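Local coordinates for Serine/threonine-protein acetyltransferase HopZ1a (Pseudomonas syringae pv. syringae, PDB 5KLP) that transfers acetyl groups from acetyl-CoA to serine and threonine residues of host proteins and to a lysine of its own, with inositol hexakisphosphate as cofactor, impairing plant microtubules and immunity, at residues 74-79 / 333-338; 136-141 / 172-177; 157-162 / 242-247. The protein carries 10 engineered substitutions. One frame throughout, in Å; residues are numbered along the deposited sequence.

Contact 1. Residues 74-79 / 333-338. With IHP (inositol hexakisphosphate), chain D.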
# COMPACT_ATOMS: atom_id res chain seq x y z
N TYR A 74 -5.38 11.26 9.66
CA TYR A 74 -5.66 11.85 10.97
C TYR A 74 -6.63 10.96 11.77
O TYR A 74 -6.45 10.75 12.97
CB TYR A 74 -6.21 13.27 10.79
CG TYR A 74 -6.46 14.00 12.08
CD1 TYR A 74 -5.39 14.51 12.81
CD2 TYR A 74 -7.74 14.22 12.55
CE1 TYR A 74 -5.60 15.20 13.98
CE2 TYR A 74 -7.96 14.92 13.72
CZ TYR A 74 -6.88 15.40 14.43
OH TYR A 74 -7.09 16.08 15.60
N ILE A 75 -7.67 10.46 11.12
CA ILE A 75 -8.66 9.60 11.77
C ILE A 75 -8.05 8.24 12.16
O ILE A 75 -8.24 7.74 13.27
CB ILE A 75 -9.86 9.32 10.83
CG1 ILE A 75 -10.70 10.58 10.60
CG2 ILE A 75 -10.70 8.17 11.35
CD1 ILE A 75 -11.22 11.20 11.84
N GLU A 76 -7.29 7.66 11.25
CA GLU A 76 -6.74 6.33 11.50
C GLU A 76 -5.68 6.36 12.60
O GLU A 76 -5.57 5.43 13.39
CB GLU A 76 -6.17 5.74 10.21
CG GLU A 76 -7.21 5.27 9.18
CD GLU A 76 -8.14 4.16 9.69
OE1 GLU A 76 -7.90 3.60 10.78
OE2 GLU A 76 -9.11 3.81 8.98
N ASN A 77 -4.93 7.46 12.68
CA ASN A 77 -3.95 7.60 13.76
C ASN A 77 -4.62 7.61 15.12
O ASN A 77 -4.04 7.15 16.11
CB ASN A 77 -3.13 8.87 13.58
CG ASN A 77 -1.94 8.67 12.66
OD1 ASN A 77 -1.44 7.55 12.52
ND2 ASN A 77 -1.48 9.75 12.04
N GLN A 78 -5.83 8.14 15.17
CA GLN A 78 -6.63 8.16 16.38
C GLN A 78 -7.26 6.81 16.68
O GLN A 78 -7.27 6.40 17.82
CB GLN A 78 -7.70 9.23 16.29
CG GLN A 78 -7.10 10.60 16.16
CD GLN A 78 -6.11 10.91 17.26
OE1 GLN A 78 -4.91 11.00 17.03
NE2 GLN A 78 -6.62 11.08 18.48
N ARG A 79 -7.80 6.15 15.65
CA ARG A 79 -8.43 4.85 15.85
C ARG A 79 -7.42 3.83 16.36
O ARG A 79 -7.75 2.95 17.15
CB ARG A 79 -9.05 4.32 14.54
CG ARG A 79 -10.18 5.18 13.98
CD ARG A 79 -10.88 4.57 12.76
NE ARG A 79 -11.43 3.24 13.01
CZ ARG A 79 -10.84 2.08 12.70
NH1 ARG A 79 -9.66 2.05 12.10
NH2 ARG A 79 -11.46 0.94 13.00
N ILE A 333 -13.97 6.63 4.27
CA ILE A 333 -14.77 7.85 4.26
C ILE A 333 -15.79 7.81 5.39
O ILE A 333 -15.96 8.78 6.13
CB ILE A 333 -15.46 8.03 2.90
CG1 ILE A 333 -14.39 8.17 1.81
CG2 ILE A 333 -16.40 9.23 2.91
CD1 ILE A 333 -14.94 8.24 0.42
N LYS A 334 -16.42 6.64 5.55
CA LYS A 334 -17.33 6.42 6.67
C LYS A 334 -16.63 6.68 8.01
O LYS A 334 -17.17 7.36 8.88
CB LYS A 334 -17.87 4.98 6.63
CG LYS A 334 -18.90 4.66 7.70
CD LYS A 334 -19.10 3.15 7.81
CE LYS A 334 -19.98 2.78 9.00
NZ LYS A 334 -20.42 1.35 8.95
N ARG A 335 -15.42 6.17 8.18
CA ARG A 335 -14.70 6.42 9.43
C ARG A 335 -14.46 7.92 9.64
O ARG A 335 -14.58 8.41 10.76
CB ARG A 335 -13.40 5.64 9.44
CG ARG A 335 -13.62 4.16 9.73
CD ARG A 335 -12.34 3.34 9.52
NE ARG A 335 -12.61 1.93 9.73
CZ ARG A 335 -11.71 0.97 9.57
NH1 ARG A 335 -10.47 1.27 9.20
NH2 ARG A 335 -12.05 -0.30 9.78
N VAL A 336 -14.13 8.63 8.57
CA VAL A 336 -13.93 10.08 8.69
C VAL A 336 -15.23 10.79 9.06
O VAL A 336 -15.27 11.58 10.01
CB VAL A 336 -13.36 10.67 7.41
CG1 VAL A 336 -13.33 12.19 7.51
CG2 VAL A 336 -11.97 10.13 7.16
N LEU A 337 -16.30 10.48 8.33
CA LEU A 337 -17.57 11.17 8.54
C LEU A 337 -18.17 10.81 9.89
O LEU A 337 -18.88 11.63 10.51
CB LEU A 337 -18.56 10.86 7.41
CG LEU A 337 -18.18 11.48 6.06
CD1 LEU A 337 -19.20 11.12 4.99
CD2 LEU A 337 -18.03 13.00 6.19
N ALA A 338 -17.89 9.60 10.36
CA ALA A 338 -18.40 9.15 11.66
C ALA A 338 -17.84 10.04 12.78
O ALA A 338 -18.55 10.38 13.73
CB ALA A 338 -18.04 7.70 11.89
C1 IHP D . -12.03 -3.51 9.81
C2 IHP D . -11.22 -3.53 8.44
C3 IHP D . -11.75 -4.26 7.14
C4 IHP D . -13.11 -5.07 7.37
C5 IHP D . -13.49 -5.46 8.79
C6 IHP D . -13.46 -4.16 9.57
O11 IHP D . -11.36 -4.03 10.80
P1 IHP D . -10.88 -3.37 12.29
O21 IHP D . -9.48 -3.86 12.64
O31 IHP D . -11.85 -3.82 13.39
O41 IHP D . -10.85 -1.85 12.33
O12 IHP D . -9.88 -3.77 8.61
P2 IHP D . -8.81 -2.54 8.19
O22 IHP D . -9.12 -1.28 9.03
O32 IHP D . -7.33 -2.89 8.35
O42 IHP D . -9.09 -2.13 6.72
O13 IHP D . -10.81 -5.04 6.77
P3 IHP D . -9.83 -5.20 5.41
O23 IHP D . -8.94 -4.02 5.01
O33 IHP D . -8.96 -6.28 6.04
O43 IHP D . -10.56 -5.72 4.18
O14 IHP D . -13.18 -6.15 6.58
P4 IHP D . -14.00 -6.16 5.17
O24 IHP D . -13.20 -5.49 4.05
O34 IHP D . -14.38 -7.59 4.74
O44 IHP D . -15.32 -5.39 5.31
O15 IHP D . -12.84 -6.51 9.32
P5 IHP D . -13.59 -8.00 9.68
O25 IHP D . -14.97 -8.08 9.02
O35 IHP D . -12.74 -9.18 9.13
O45 IHP D . -13.78 -8.21 11.18
O16 IHP D . -14.11 -4.29 10.73
P6 IHP D . -15.00 -3.11 11.44
O26 IHP D . -15.73 -2.29 10.39
O36 IHP D . -16.03 -3.71 12.41
O46 IHP D . -14.10 -2.18 12.26
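R335, I75 and R79 bury the most surface where the C-terminal end of helix 61-79 crosses helix 324-340, the two short axes 9.8 Å apart and inclined at 80°. R335 stands off its helix with the chain extended from CG to NE and carries its guanidinium up to the bound inositol hexakisphosphate. There it lies flat against the guanidinium of R79, whose chain bends at chi3 (57°) to come level; the group centres are 3.4 Å apart and the planes 13° from parallel. E76 clamps this like-charged stack from the edge. Its OE2 accepts R335 NH1 at 2.9 Å and its OE1 accepts R79 NH1 at 2.7 Å, each through the syn lone pair and nearly in the plane of the guanidinium it binds, so one carboxylate fixes the rotation of both arginines. The outer edges reach the ligand: R79 NH2 donates to O41 at 2.9 Å, and R335 grips O22 with NH1 (2.9 Å) and, less directly, NH2. Farther from the ligand, I75 lays CG1 against V336 CG2 at 3.7 Å, and its CG2 touches the carbonyl O of R335. E332 also pairs with R335. Two arginines can lie face to face here presumably because phosphates and carboxylates offset their charge, so the pairing of these two helices is probably coupled to cofactor binding.

Contact 2. Residues 136-141 / 172-177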
# COMPACT_ATOMS: atom_id res chain seq x y z
N ALA A 136 20.99 5.44 11.66
CA ALA A 136 20.92 4.44 10.60
C ALA A 136 19.56 3.73 10.53
O ALA A 136 19.43 2.59 10.97
CB ALA A 136 22.01 3.42 10.79
N PRO A 137 18.54 4.41 9.98
CA PRO A 137 17.19 3.81 9.93
C PRO A 137 17.09 2.65 8.96
O PRO A 137 17.95 2.48 8.09
CB PRO A 137 16.31 4.98 9.45
CG PRO A 137 17.16 6.20 9.59
CD PRO A 137 18.56 5.74 9.37
N THR A 138 16.05 1.84 9.12
CA THR A 138 15.72 0.81 8.14
C THR A 138 14.37 1.16 7.56
O THR A 138 13.54 1.75 8.25
CB THR A 138 15.70 -0.60 8.75
OG1 THR A 138 14.78 -0.63 9.85
CG2 THR A 138 17.10 -1.01 9.24
N ILE A 139 14.17 0.86 6.28
CA ILE A 139 13.01 1.34 5.55
C ILE A 139 12.48 0.25 4.63
O ILE A 139 13.22 -0.31 3.83
CB ILE A 139 13.33 2.61 4.71
CG1 ILE A 139 13.82 3.75 5.62
CG2 ILE A 139 12.10 3.06 3.93
CD1 ILE A 139 14.38 4.94 4.87
N ILE A 140 11.21 -0.06 4.78
CA ILE A 140 10.51 -1.00 3.92
C ILE A 140 9.51 -0.22 3.08
O ILE A 140 8.56 0.33 3.62
CB ILE A 140 9.77 -2.05 4.72
CG1 ILE A 140 10.74 -2.85 5.58
CG2 ILE A 140 8.94 -2.96 3.80
CD1 ILE A 140 10.03 -3.68 6.61
N ILE A 141 9.71 -0.17 1.78
CA ILE A 141 8.75 0.48 0.91
C ILE A 141 7.87 -0.57 0.26
O ILE A 141 8.37 -1.45 -0.44
CB ILE A 141 9.44 1.31 -0.17
CG1 ILE A 141 10.26 2.43 0.47
CG2 ILE A 141 8.41 1.88 -1.17
CD1 ILE A 141 11.24 3.08 -0.49
N LEU A 172 21.72 2.09 1.48
CA LEU A 172 20.64 1.44 0.75
C LEU A 172 20.55 -0.03 1.10
O LEU A 172 19.56 -0.69 0.78
CB LEU A 172 20.81 1.61 -0.77
CG LEU A 172 20.70 3.03 -1.32
CD1 LEU A 172 20.51 3.01 -2.84
CD2 LEU A 172 19.58 3.82 -0.64
N SER A 173 21.58 -0.57 1.75
CA SER A 173 21.53 -1.96 2.18
C SER A 173 20.53 -2.13 3.33
O SER A 173 20.23 -3.24 3.74
CB SER A 173 22.91 -2.45 2.60
OG SER A 173 23.38 -1.72 3.71
N GLN A 174 20.04 -1.01 3.85
CA GLN A 174 19.03 -1.05 4.90
C GLN A 174 17.66 -0.68 4.35
O GLN A 174 16.72 -0.41 5.10
CB GLN A 174 19.44 -0.13 6.07
CG GLN A 174 20.82 -0.51 6.62
CD GLN A 174 21.16 0.15 7.95
OE1 GLN A 174 20.37 0.90 8.52
NE2 GLN A 174 22.35 -0.14 8.46
N VAL A 175 17.55 -0.67 3.02
CA VAL A 175 16.28 -0.32 2.37
C VAL A 175 15.78 -1.47 1.50
O VAL A 175 16.56 -2.08 0.77
CB VAL A 175 16.44 0.95 1.50
CG1 VAL A 175 15.12 1.35 0.86
CG2 VAL A 175 16.98 2.09 2.35
N ALA A 176 14.48 -1.74 1.58
CA ALA A 176 13.83 -2.75 0.75
C ALA A 176 12.61 -2.20 0.04
O ALA A 176 11.81 -1.45 0.61
CB ALA A 176 13.43 -3.97 1.60
N ILE A 177 12.44 -2.59 -1.21
CA ILE A 177 11.22 -2.29 -1.92
C ILE A 177 10.50 -3.60 -2.17
O ILE A 177 11.01 -4.48 -2.86
CB ILE A 177 11.47 -1.56 -3.25
CG1 ILE A 177 12.24 -0.26 -2.99
CG2 ILE A 177 10.15 -1.27 -3.93
CD1 ILE A 177 12.60 0.51 -4.24
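Strands 138-143 and 175-179 are the two parallel strands of a beta-alpha-beta unit, neighbours in the central mixed sheet and joined through helix 153-167. Their short axes run 4.7 Å apart and only 6° from parallel. I139, the hub of the ladder, points both of its backbone polar groups at the partner strand: its N donates to Q174 O at 3.1 Å and its O receives A176 N at 2.9 Å. The next rung, I141 N to A176 O at 2.7 Å, is shorter and straighter still (172° at the hydrogen), and each acceptor is approached nearly along its C=O axis. The tight part is this backbone ladder with the face bearing I139, V175, I141 and I177. Neighbouring side chains there only touch, as in I141 CB to I177 CG1 at 4.3 Å; helix 153-167 covers part of this face, with L165 on I139 and L162 on V175, while I141 packs on V125 and A127 of strand 125-130. On the other face the side chains of I140 and A176 scarcely meet, and I140 turns instead to I210 and H211 of helix 204-215. By contrast, the contact opens toward solvent at A136 and P137, where the strand pairing has given way to loop. Q174 stretches its extended side chain along this edge, crossing T138 at about a right angle. T138 turns its OG1 away to H211 and H132, its hydroxyl in the crowded position between backbone N and carbonyl carbon (chi1 56°), which brings CG2 to 4.0 Å from Q174 CB.

Contact 3. Residues 157-162 / 242-247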
# COMPACT_ATOMS: atom_id res chain seq x y z
N ARG A 157 11.45 6.56 -10.89
CA ARG A 157 10.94 7.27 -9.72
C ARG A 157 11.44 6.63 -8.42
O ARG A 157 11.80 7.34 -7.47
CB ARG A 157 9.40 7.30 -9.75
CG ARG A 157 8.81 8.08 -10.93
CD ARG A 157 7.35 7.68 -11.16
NE ARG A 157 6.86 8.12 -12.46
CZ ARG A 157 5.79 7.61 -13.06
NH1 ARG A 157 5.09 6.62 -12.48
NH2 ARG A 157 5.42 8.08 -14.24
N HIS A 158 11.45 5.30 -8.36
CA HIS A 158 12.00 4.58 -7.20
C HIS A 158 13.51 4.85 -7.04
O HIS A 158 14.01 5.05 -5.93
CB HIS A 158 11.75 3.07 -7.30
CG HIS A 158 10.36 2.67 -6.91
ND1 HIS A 158 9.80 3.00 -5.70
CD2 HIS A 158 9.43 1.94 -7.58
CE1 HIS A 158 8.58 2.51 -5.64
NE2 HIS A 158 8.33 1.85 -6.76
N ASN A 159 14.23 4.86 -8.16
CA ASN A 159 15.66 5.19 -8.13
C ASN A 159 15.92 6.60 -7.60
O ASN A 159 16.92 6.83 -6.91
CB ASN A 159 16.28 5.01 -9.52
CG ASN A 159 16.72 3.57 -9.77
OD1 ASN A 159 17.13 2.87 -8.84
ND2 ASN A 159 16.61 3.11 -11.02
N LEU A 160 15.04 7.54 -7.93
CA LEU A 160 15.18 8.89 -7.39
C LEU A 160 15.10 8.86 -5.86
O LEU A 160 15.92 9.45 -5.17
CB LEU A 160 14.13 9.83 -7.99
CG LEU A 160 14.16 11.29 -7.53
CD1 LEU A 160 15.51 11.95 -7.88
CD2 LEU A 160 13.01 12.10 -8.13
N THR A 161 14.10 8.16 -5.33
CA THR A 161 13.95 8.01 -3.89
C THR A 161 15.19 7.38 -3.26
O THR A 161 15.73 7.89 -2.27
CB THR A 161 12.71 7.15 -3.56
OG1 THR A 161 11.56 7.76 -4.15
CG2 THR A 161 12.49 7.03 -2.04
N LEU A 162 15.67 6.30 -3.85
CA LEU A 162 16.87 5.62 -3.35
C LEU A 162 18.08 6.55 -3.39
O LEU A 162 18.89 6.60 -2.46
CB LEU A 162 17.14 4.35 -4.15
CG LEU A 162 16.09 3.24 -4.05
CD1 LEU A 162 16.42 2.08 -4.99
CD2 LEU A 162 15.98 2.73 -2.62
N VAL A 242 20.03 -2.08 -12.65
CA VAL A 242 19.05 -1.07 -13.07
C VAL A 242 18.43 -0.34 -11.88
O VAL A 242 17.73 0.66 -12.05
CB VAL A 242 17.93 -1.71 -13.93
CG1 VAL A 242 18.51 -2.31 -15.20
CG2 VAL A 242 17.19 -2.75 -13.14
N MSE A 243 18.67 -0.86 -10.68
CA MSE A 243 18.28 -0.19 -9.45
C MSE A 243 19.54 0.08 -8.63
O MSE A 243 20.46 -0.73 -8.63
CB MSE A 243 17.29 -1.03 -8.65
CG MSE A 243 16.95 -0.43 -7.30
SE MSE A 243 15.49 -1.35 -6.35
CE MSE A 243 16.51 -2.76 -5.48
N HIS A 244 19.59 1.22 -7.94
CA HIS A 244 20.81 1.62 -7.24
C HIS A 244 21.29 0.51 -6.34
O HIS A 244 20.50 -0.17 -5.69
CB HIS A 244 20.60 2.92 -6.47
CG HIS A 244 20.50 4.12 -7.35
ND1 HIS A 244 21.52 4.51 -8.19
CD2 HIS A 244 19.48 4.99 -7.57
CE1 HIS A 244 21.15 5.58 -8.87
NE2 HIS A 244 19.91 5.89 -8.51
N GLU A 245 22.60 0.31 -6.33
CA GLU A 245 23.18 -0.87 -5.69
C GLU A 245 22.93 -0.85 -4.19
O GLU A 245 22.91 0.21 -3.57
CB GLU A 245 24.68 -0.93 -5.96
N GLY A 246 22.71 -2.03 -3.62
CA GLY A 246 22.46 -2.15 -2.19
C GLY A 246 21.01 -2.33 -1.77
O GLY A 246 20.73 -3.07 -0.82
N ALA A 247 20.09 -1.65 -2.45
CA ALA A 247 18.68 -1.74 -2.09
C ALA A 247 18.14 -3.14 -2.34
O ALA A 247 18.52 -3.80 -3.30
CB ALA A 247 17.85 -0.70 -2.86
O HOH W 1 18.51 8.17 -9.40
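Helix 153-167, the crossover helix of the beta-alpha-beta unit, is flanked by the loop that leads from helix 230-238 into edge strand 248-251, and N159 ties the two together. Its carboxamide reads the loop backbone with both ends. ND2 donates to V242 O at 2.9 Å, the acceptor lying close to the amide plane, and OD1 takes H244 N at 3.1 Å. That second N-H approaches from above the carbonyl plane, 32° out of it and off the lone pairs, so it is the less well directed of the two. Together they bracket M243, whose CA comes to 3.3 Å from the same OD1. The H244 ring swings back toward the helix, with CG anti to its carbonyl carbon, and meets N159 through its CD2-NE2 edge, the amide and ring planes 68° apart. CD2 comes to 3.2 Å from N159 O, while a water 2.8 Å from H244 NE2 makes a weak hydrogen bond to the same carbonyl. Beyond H244 the chain reverses in a type II beta turn from H244 to A247, with G246 at its third position, where phi is positive. This turn delivers A247 to the start of the edge strand and back against the helix. L162, one turn along from N159, lies between M243 and A247: CD1 presses on selenomethionine M243 CG at 3.5 Å, tighter than usual for two carbons, and touches A247 CB at 3.8 Å. M243 crosses L162 at about a right angle and bends at chi3 (85°), its far end also packing on I177 of strand 175-179. H158, the residue before N159, hydrogen-bonds through NE2 to OE2 of the active-site residue E143.

Contacts 2 and 3 are neighbours, with centres 11 Å apart, and share one beta-alpha-beta unit: contact 2 pairs its strands, and contact 3 fastens its helix to the loop entering the next strand of the same sheet. L172 joins them, packing CD2 on L162 O and CD1 on H244 CB. Their segments alternate along the chain, in the order 136-141, 157-162, 172-177, 242-247. Contact 1 brackets all four in sequence yet lies apart, its centre 29 Å from contact 2 and 34 Å from contact 3. Contact 1, at the cofactor, lies well away from the strands beside E143, consistent with inositol hexakisphosphate acting allosterically.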